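Local coordinates for flagellar hook protein FlgE (PDB 5AY6) that probably forms, as part of the whole hook protein, the curved flagellar hook, the universal joint that passes motor rotation to the filament, at residues D154-N159 and A202-L207; H46-V51 and T112-A117. One frame throughout, in Å; residues are numbered along the deposited sequence.

Interaction 1. Residues D154-N159 and A202-L207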
loop_
_atom_site.group_PDB
_atom_site.type_symbol
_atom_site.label_atom_id
_atom_site.label_comp_id
_atom_site.label_asym_id
_atom_site.label_seq_id
_atom_site.Cartn_x
_atom_site.Cartn_y
_atom_site.Cartn_z
ATOM N N ASP A 154 -11.899 -1.814 1.619
ATOM C CA ASP A 154 -12.985 -1.150 0.889
ATOM C C ASP A 154 -13.573 -2.112 -0.135
ATOM O O ASP A 154 -14.786 -2.164 -0.341
ATOM C CB ASP A 154 -12.489 0.117 0.186
ATOM C CG ASP A 154 -12.154 1.233 1.153
ATOM O OD1 ASP A 154 -12.832 1.350 2.196
ATOM O OD2 ASP A 154 -11.208 2.001 0.863
ATOM N N TYR A 155 -12.693 -2.880 -0.766
ATOM C CA TYR A 155 -13.090 -3.841 -1.786
ATOM C C TYR A 155 -13.932 -4.972 -1.198
ATOM O O TYR A 155 -14.929 -5.388 -1.791
ATOM C CB TYR A 155 -11.850 -4.401 -2.483
ATOM C CG TYR A 155 -12.134 -5.560 -3.403
ATOM C CD1 TYR A 155 -12.637 -5.350 -4.682
ATOM C CD2 TYR A 155 -11.897 -6.870 -2.998
ATOM C CE1 TYR A 155 -12.900 -6.408 -5.526
ATOM C CE2 TYR A 155 -12.156 -7.934 -3.837
ATOM C CZ TYR A 155 -12.660 -7.693 -5.101
ATOM O OH TYR A 155 -12.922 -8.745 -5.946
ATOM N N ALA A 156 -13.532 -5.462 -0.028
ATOM C CA ALA A 156 -14.273 -6.517 0.646
ATOM C C ALA A 156 -15.692 -6.065 0.977
ATOM O O ALA A 156 -16.637 -6.851 0.927
ATOM C CB ALA A 156 -13.543 -6.952 1.916
ATOM N N LYS A 157 -15.844 -4.791 1.312
ATOM C CA LYS A 157 -17.165 -4.255 1.610
ATOM C C LYS A 157 -17.986 -4.039 0.339
ATOM O O LYS A 157 -19.165 -4.384 0.292
ATOM C CB LYS A 157 -17.049 -2.946 2.388
ATOM C CG LYS A 157 -18.355 -2.199 2.471
ATOM C CD LYS A 157 -18.413 -1.267 3.653
ATOM C CE LYS A 157 -19.810 -0.688 3.771
ATOM N NZ LYS A 157 -20.832 -1.772 3.778
ATOM N N ASP A 158 -17.356 -3.466 -0.682
ATOM C CA ASP A 158 -17.997 -3.230 -1.976
ATOM C C ASP A 158 -17.010 -3.557 -3.090
ATOM O O ASP A 158 -16.020 -2.851 -3.268
ATOM C CB ASP A 158 -18.478 -1.776 -2.082
ATOM C CG ASP A 158 -19.322 -1.511 -3.327
ATOM O OD1 ASP A 158 -19.180 -2.230 -4.340
ATOM O OD2 ASP A 158 -20.132 -0.559 -3.290
ATOM N N ASN A 159 -17.288 -4.619 -3.846
ATOM C CA ASN A 159 -16.362 -5.108 -4.867
ATOM C C ASN A 159 -16.135 -4.146 -6.033
ATOM O O ASN A 159 -15.265 -4.377 -6.874
ATOM C CB ASN A 159 -16.847 -6.454 -5.413
ATOM C CG ASN A 159 -16.436 -7.619 -4.534
ATOM O OD1 ASN A 159 -15.977 -7.431 -3.402
ATOM N ND2 ASN A 159 -16.591 -8.830 -5.051
ATOM N N ALA A 202 -11.228 -7.557 9.723
ATOM C CA ALA A 202 -12.339 -8.402 10.126
ATOM C C ALA A 202 -13.401 -8.330 9.043
ATOM O O ALA A 202 -13.285 -7.535 8.114
ATOM C CB ALA A 202 -12.903 -7.955 11.467
ATOM N N LYS A 203 -14.429 -9.160 9.158
ATOM C CA LYS A 203 -15.556 -9.095 8.236
ATOM C C LYS A 203 -16.214 -7.721 8.344
ATOM O O LYS A 203 -16.402 -7.211 9.452
ATOM C CB LYS A 203 -16.560 -10.212 8.536
ATOM C CG LYS A 203 -17.830 -10.170 7.693
ATOM C CD LYS A 203 -18.619 -11.469 7.800
ATOM C CE LYS A 203 -19.880 -11.420 6.943
ATOM N NZ LYS A 203 -20.496 -12.765 6.770
ATOM N N PRO A 204 -16.541 -7.101 7.196
ATOM C CA PRO A 204 -17.204 -5.795 7.248
ATOM C C PRO A 204 -18.443 -5.857 8.133
ATOM O O PRO A 204 -19.260 -6.768 7.988
ATOM C CB PRO A 204 -17.565 -5.527 5.784
ATOM C CG PRO A 204 -16.530 -6.283 5.009
ATOM C CD PRO A 204 -16.285 -7.537 5.811
ATOM N N GLY A 205 -18.555 -4.929 9.076
ATOM C CA GLY A 205 -19.660 -4.951 10.017
ATOM C C GLY A 205 -19.373 -5.670 11.327
ATOM O O GLY A 205 -20.116 -5.509 12.294
ATOM N N ASP A 206 -18.313 -6.477 11.366
ATOM C CA ASP A 206 -17.927 -7.154 12.609
ATOM C C ASP A 206 -17.263 -6.200 13.602
ATOM O O ASP A 206 -17.115 -6.529 14.782
ATOM C CB ASP A 206 -16.988 -8.326 12.330
ATOM C CG ASP A 206 -17.725 -9.641 12.154
ATOM O OD1 ASP A 206 -18.917 -9.614 11.789
ATOM O OD2 ASP A 206 -17.106 -10.706 12.378
ATOM N N LEU A 207 -16.859 -5.029 13.122
ATOM C CA LEU A 207 -16.286 -3.997 13.982
ATOM C C LEU A 207 -17.249 -2.826 14.147
ATOM O O LEU A 207 -17.910 -2.418 13.197
ATOM C CB LEU A 207 -14.961 -3.481 13.418
ATOM C CG LEU A 207 -13.829 -4.469 13.140
ATOM C CD1 LEU A 207 -12.588 -3.718 12.664
ATOM C CD2 LEU A 207 -13.516 -5.310 14.365
#
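Pro-204 meets the last turn of helix 152-157 at Ala-156 and Lys-157, and the van der Waals contact between them is carried almost wholly by one atom, the ring carbon CG. This carbon lies 4.0 Å from Lys-157 CA and 4.1 Å from Ala-156 O, so it touches the helix backbone as much as any side chain. The apolar side-chain part of the contact is looser: Ala-156 CB stands 4.4 Å from Pro-204 CG, and Lys-157 CB lies 4.3 Å from the same carbon. Alanine suits the site because its short methyl, directed at the loop, lets the proline ring come close to the main chain. Lys-157 contributes the root of its side chain; the chain runs on extended from there and only its last bond turns, leaving the ammonium group clear of the contact with the proline.

Backbone hydrogen bonds shape each partner without crossing between them. Asp-158 N bonds to Asp-154 O at 2.9 Å, closing the final helical turn before Asp-158 departs from helical geometry. On the other side, Lys-203 to Asp-206 form a type II beta turn, closed by Asp-206 N to Lys-203 O at 2.8 Å. Proline fits the second position of this turn, its ring restricting phi, and Gly-205 fits the third, where phi is positive (94°).

Polar side chains add a link nearby: Asp-154 accepts a hydrogen bond from Asn-212, in the same loop as the turn. With only about 102 Å² buried and no hydrogen bond or salt bridge across it, the contact implies non-directional van der Waals abutment of a preformed turn on a helix end at the protein surface.

Interaction 2. Residues H46-V51 and T112-A117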
loop_
_atom_site.group_PDB
_atom_site.type_symbol
_atom_site.label_atom_id
_atom_site.label_comp_id
_atom_site.label_asym_id
_atom_site.label_seq_id
_atom_site.Cartn_x
_atom_site.Cartn_y
_atom_site.Cartn_z
ATOM N N HIS A 46 12.204 11.782 -27.387
ATOM C CA HIS A 46 12.015 10.458 -26.804
ATOM C C HIS A 46 10.548 10.048 -26.784
ATOM O O HIS A 46 9.653 10.888 -26.851
ATOM C CB HIS A 46 12.549 10.405 -25.370
ATOM C CG HIS A 46 13.898 11.031 -25.186
ATOM N ND1 HIS A 46 15.043 10.292 -25.046
ATOM C CD2 HIS A 46 14.269 12.335 -25.097
ATOM C CE1 HIS A 46 16.079 11.108 -24.887
ATOM N NE2 HIS A 46 15.629 12.348 -24.916
ATOM N N ASN A 47 10.317 8.745 -26.681
ATOM C CA ASN A 47 9.023 8.224 -26.271
ATOM C C ASN A 47 9.179 7.635 -24.876
ATOM O O ASN A 47 10.083 6.832 -24.631
ATOM C CB ASN A 47 8.505 7.168 -27.247
ATOM C CG ASN A 47 8.275 7.719 -28.641
ATOM O OD1 ASN A 47 8.017 8.909 -28.821
ATOM N ND2 ASN A 47 8.370 6.850 -29.639
ATOM N N TYR A 48 8.312 8.046 -23.960
ATOM C CA TYR A 48 8.430 7.625 -22.569
ATOM C C TYR A 48 7.187 6.906 -22.071
ATOM O O TYR A 48 6.071 7.219 -22.479
ATOM C CB TYR A 48 8.695 8.829 -21.657
ATOM C CG TYR A 48 10.080 9.421 -21.743
ATOM C CD1 TYR A 48 11.201 8.671 -21.410
ATOM C CD2 TYR A 48 10.267 10.746 -22.119
ATOM C CE1 TYR A 48 12.467 9.214 -21.472
ATOM C CE2 TYR A 48 11.528 11.298 -22.182
ATOM C CZ TYR A 48 12.624 10.527 -21.858
ATOM O OH TYR A 48 13.884 11.073 -21.921
ATOM N N ASP A 49 7.390 5.951 -21.173
ATOM C CA ASP A 49 6.294 5.419 -20.377
ATOM C C ASP A 49 6.315 6.119 -19.029
ATOM O O ASP A 49 7.383 6.336 -18.450
ATOM C CB ASP A 49 6.407 3.903 -20.206
ATOM C CG ASP A 49 5.904 3.138 -21.418
ATOM O OD1 ASP A 49 5.024 3.665 -22.130
ATOM O OD2 ASP A 49 6.388 2.010 -21.651
ATOM N N VAL A 50 5.142 6.497 -18.542
ATOM C CA VAL A 50 5.045 7.128 -17.236
ATOM C C VAL A 50 4.237 6.235 -16.309
ATOM O O VAL A 50 3.089 5.901 -16.595
ATOM C CB VAL A 50 4.401 8.521 -17.321
ATOM C CG1 VAL A 50 4.438 9.208 -15.954
ATOM C CG2 VAL A 50 5.111 9.367 -18.365
ATOM N N VAL A 51 4.846 5.839 -15.200
ATOM C CA VAL A 51 4.191 4.938 -14.267
ATOM C C VAL A 51 4.062 5.587 -12.896
ATOM O O VAL A 51 5.066 5.844 -12.229
ATOM C CB VAL A 51 4.962 3.604 -14.127
ATOM C CG1 VAL A 51 4.208 2.640 -13.217
ATOM C CG2 VAL A 51 5.207 2.974 -15.495
ATOM N N THR A 112 12.787 17.167 -14.817
ATOM C CA THR A 112 13.614 16.129 -14.213
ATOM C C THR A 112 14.842 15.918 -15.083
ATOM O O THR A 112 14.773 16.049 -16.308
ATOM C CB THR A 112 12.877 14.782 -14.048
ATOM O OG1 THR A 112 13.747 13.843 -13.403
ATOM C CG2 THR A 112 12.458 14.212 -15.400
ATOM N N ARG A 113 15.970 15.608 -14.455
ATOM C CA ARG A 113 17.139 15.171 -15.212
ATOM C C ARG A 113 16.852 13.783 -15.769
ATOM O O ARG A 113 16.103 13.017 -15.159
ATOM C CB ARG A 113 18.397 15.156 -14.335
ATOM C CG ARG A 113 18.835 16.533 -13.853
ATOM C CD ARG A 113 20.203 16.497 -13.167
ATOM N NE ARG A 113 20.156 15.892 -11.836
ATOM C CZ ARG A 113 21.194 15.833 -11.005
ATOM N NH1 ARG A 113 22.362 16.346 -11.367
ATOM N NH2 ARG A 113 21.068 15.265 -9.811
ATOM N N ILE A 114 17.426 13.462 -16.927
ATOM C CA ILE A 114 17.284 12.120 -17.485
ATOM C C ILE A 114 18.639 11.424 -17.624
ATOM O O ILE A 114 18.706 10.253 -17.999
ATOM C CB ILE A 114 16.577 12.138 -18.859
ATOM C CG1 ILE A 114 17.374 12.972 -19.865
ATOM C CG2 ILE A 114 15.155 12.666 -18.716
ATOM C CD1 ILE A 114 16.746 13.027 -21.246
ATOM N N ASN A 115 19.713 12.147 -17.325
ATOM C CA ASN A 115 21.042 11.544 -17.233
ATOM C C ASN A 115 21.952 12.357 -16.310
ATOM O O ASN A 115 21.616 13.481 -15.933
ATOM C CB ASN A 115 21.676 11.389 -18.625
ATOM C CG ASN A 115 21.834 12.707 -19.359
ATOM O OD1 ASN A 115 22.239 13.716 -18.783
ATOM N ND2 ASN A 115 21.526 12.700 -20.654
ATOM N N ALA A 116 23.099 11.789 -15.947
ATOM C CA ALA A 116 24.015 12.442 -15.013
ATOM C C ALA A 116 24.641 13.690 -15.625
ATOM O O ALA A 116 25.104 14.580 -14.910
ATOM C CB ALA A 116 25.098 11.472 -14.564
ATOM N N ALA A 117 24.649 13.754 -16.952
ATOM C CA ALA A 117 25.194 14.906 -17.655
ATOM C C ALA A 117 24.325 16.142 -17.423
ATOM O O ALA A 117 24.779 17.274 -17.593
ATOM C CB ALA A 117 25.321 14.610 -19.136
#
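The terminal methyl of Ile-114, CD1, reaches two aromatic residues of strand 45-53, His-46 and Tyr-48. It comes to 3.5 Å from Tyr-48 OH and 3.9 Å from His-46 NE2, meeting the imidazole obliquely as the two side chains approach from opposite directions. The branch methyl CG2 of Ile-114 adds a second touch, 3.8 Å from Tyr-48 OH, so the phenol oxygen meets both arms of the isoleucine.

The conformation of Ile-114 makes this possible. Its CG1 sits between the backbone N and the carbonyl carbon (chi1 60°), with CD1 extended beyond it (chi2 179°), while CG2 lies anti to the carbonyl carbon. His-46 and Tyr-48, two residues apart, lean the same way off the strand, toward the 112-117 segment. They also pack on each other: Tyr-48 OH lies 3.2 Å above the centre of the imidazole, and His-46 CB lies 3.4 Å above the phenol ring, offset toward its rim.

Histidine suits this cluster because its nitrogens have polar partners, NE2 with Asp-40 and ND1 with Glu-73, which probably fix the ring's rotation and may favour its protonated form. Tyrosine, buried, offers a side chain long enough for its hydroxyl to reach Ile-114, the two crossing at about a right angle; it also touches Val-121 and Leu-126. Isoleucine provides two methyl-bearing arms, and packs on Val-121 as well.

Here one face of an antiparallel five-stranded sheet, at strand 45-53, is met by the residue that follows strand 111-113 of the small two-stranded hairpin: a mixed cluster, isoleucine methyls set against the polar ends of two aromatic side chains, in an all-beta region matching the FlgE third-domain family.

How the interactions relate
Interactions 1 and 2 lie on opposite sides of the chain's centre, with their own centres 41 Å apart and nearest atoms about 21 Å apart, and they share no secondary-structure element. Interaction 1 is a surface contact joining a short helix to the loop segment 202-207, which falls in the FlaE D2 family region; interaction 2 is partly buried and ties strand 45-53 to the end of a small hairpin strand within the FlgE third-domain region. Neither has a hydrogen bond across its segments. At the surface, a proline ring rests on helix backbone; in the more enclosed site, isoleucine methyls meet a tyrosine hydroxyl and the nitrogen end of a histidine ring.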